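Local atomic coordinates of SAM-dependent methyltransferase (Anabaena variabilis ATCC 29413, PDB entry 3GGD), a protein that probably transfers methyl groups from S-adenosyl-L-methionine to an acceptor that is not known, and binds the product S-adenosyl-L-homocysteine. Residues A[143-146]-A[147-151]. Sequence-based numbering, arbitrary orientation.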
loop_
_atom_site.group_PDB
_atom_site.type_symbol
_atom_site.label_atom_id
_atom_site.label_comp_id
_atom_site.label_asym_id
_atom_site.label_seq_id
_atom_site.Cartn_x
_atom_site.Cartn_y
_atom_site.Cartn_z
ATOM N N GLU A 143 4.897 -6.756 -12.584
ATOM C CA GLU A 143 5.633 -5.943 -13.536
ATOM C C GLU A 143 4.760 -4.782 -14.041
ATOM O O GLU A 143 5.269 -3.710 -14.261
ATOM C CB GLU A 143 6.179 -6.819 -14.687
ATOM C CG GLU A 143 6.637 -6.050 -15.960
ATOM C CD GLU A 143 7.883 -5.108 -15.789
ATOM O OE1 GLU A 143 8.614 -5.172 -14.763
ATOM O OE2 GLU A 143 8.132 -4.305 -16.731
ATOM N N LEU A 144 3.454 -5.002 -14.187
ATOM C CA LEU A 144 2.523 -3.973 -14.630
ATOM C C LEU A 144 2.497 -2.837 -13.615
ATOM O O LEU A 144 2.547 -1.650 -13.978
ATOM C CB LEU A 144 1.125 -4.576 -14.842
ATOM C CG LEU A 144 0.954 -5.548 -16.025
ATOM C CD1 LEU A 144 -0.364 -6.345 -15.928
ATOM C CD2 LEU A 144 1.031 -4.817 -17.394
ATOM N N LEU A 145 2.464 -3.184 -12.327
ATOM C CA LEU A 145 2.446 -2.148 -11.313
ATOM C C LEU A 145 3.808 -1.387 -11.341
ATOM O O LEU A 145 3.857 -0.147 -11.217
ATOM C CB LEU A 145 2.157 -2.743 -9.925
ATOM C CG LEU A 145 2.104 -1.761 -8.740
ATOM C CD1 LEU A 145 1.158 -0.606 -8.993
ATOM C CD2 LEU A 145 1.755 -2.494 -7.401
ATOM N N GLY A 146 4.906 -2.129 -11.489
ATOM C CA GLY A 146 6.220 -1.481 -11.619
ATOM C C GLY A 146 6.211 -0.479 -12.789
ATOM O O GLY A 146 6.717 0.635 -12.655
ATOM N N GLN A 147 5.640 -0.869 -13.928
ATOM C CA GLN A 147 5.504 0.053 -15.090
ATOM C C GLN A 147 4.755 1.354 -14.686
ATOM O O GLN A 147 5.240 2.471 -14.931
ATOM C CB GLN A 147 4.806 -0.637 -16.242
ATOM C CG GLN A 147 5.643 -1.753 -16.870
ATOM C CD GLN A 147 4.903 -2.504 -17.966
ATOM O OE1 GLN A 147 5.219 -3.634 -18.246
ATOM N NE2 GLN A 147 3.953 -1.889 -18.578
ATOM N N SER A 148 3.598 1.202 -14.044
ATOM C CA SER A 148 2.830 2.349 -13.604
ATOM C C SER A 148 3.635 3.286 -12.717
ATOM O O SER A 148 3.628 4.506 -12.896
ATOM C CB SER A 148 1.544 1.884 -12.916
ATOM O OG SER A 148 0.650 1.260 -13.848
ATOM N N LEU A 149 4.336 2.717 -11.751
ATOM C CA LEU A 149 5.104 3.496 -10.824
ATOM C C LEU A 149 6.249 4.251 -11.502
ATOM O O LEU A 149 6.489 5.401 -11.190
ATOM C CB LEU A 149 5.596 2.599 -9.660
ATOM C CG LEU A 149 4.436 2.047 -8.789
ATOM C CD1 LEU A 149 4.883 0.881 -7.858
ATOM C CD2 LEU A 149 3.691 3.138 -7.924
ATOM N N ARG A 150 6.939 3.579 -12.418
ATOM C CA ARG A 150 8.035 4.128 -13.169
ATOM C C ARG A 150 7.530 5.346 -13.968
ATOM O O ARG A 150 8.195 6.374 -14.028
ATOM C CB ARG A 150 8.602 3.046 -14.128
ATOM C CG ARG A 150 9.673 3.563 -15.092
ATOM C CD ARG A 150 10.248 2.535 -16.053
ATOM N NE ARG A 150 11.032 1.599 -15.267
ATOM C CZ ARG A 150 10.622 0.426 -14.797
ATOM N NH1 ARG A 150 9.427 -0.091 -15.112
ATOM N NH2 ARG A 150 11.440 -0.246 -14.000
ATOM N N ILE A 151 6.360 5.208 -14.577
ATOM C CA ILE A 151 5.750 6.269 -15.347
ATOM C C ILE A 151 5.427 7.480 -14.437
ATOM O O ILE A 151 5.778 8.624 -14.770
ATOM C CB ILE A 151 4.465 5.774 -16.034
ATOM C CG1 ILE A 151 4.804 4.753 -17.146
ATOM C CG2 ILE A 151 3.669 6.962 -16.610
ATOM C CD1 ILE A 151 3.575 3.940 -17.658
HETATM O O HOH W 1 8.600 -2.561 -13.718
#
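Helix 142-153 is the crossover helix of a beta-alpha-beta unit in the Rossmann-like methyltransferase fold, linking the parallel strands 127-131 and 158-164. Successive turns bring Q147 next to E143 and L149 next to L145. The i to i+4 backbone bonds are regular: Q147 N donates to E143 O at 2.9 Å, and R150 N to G146 O at 3.0 Å. On the buried side, CD1 of L149 lies 3.9 Å from CG of L145. Both leucines pack on F63 and F134, so this side of the helix lies against the sheet. S148 OG hydrogen-bonds the carbonyl of G110, a residue of the S-adenosyl-L-homocysteine site. On the outer side, the side chains of E143 and Q147 cross at about a right angle. CG of E143 is anti to the backbone N (chi1 164°), and the bend at chi2 brings the carboxylate near Q147, with OE2 3.6 Å from Q147 CG. With an alanine here instead of Q147, the E143 carboxylate would probably lose this aliphatic neighbour and turn more freely. R150 NH2 forms a salt bridge with D210, a cobalt ligand. Its charge meets E143 through one water rather than directly. That water lies in plane at the guanidinium edge, accepts from R150 NH1 at 3.0 Å and donates to E143 OE1 at 2.8 Å.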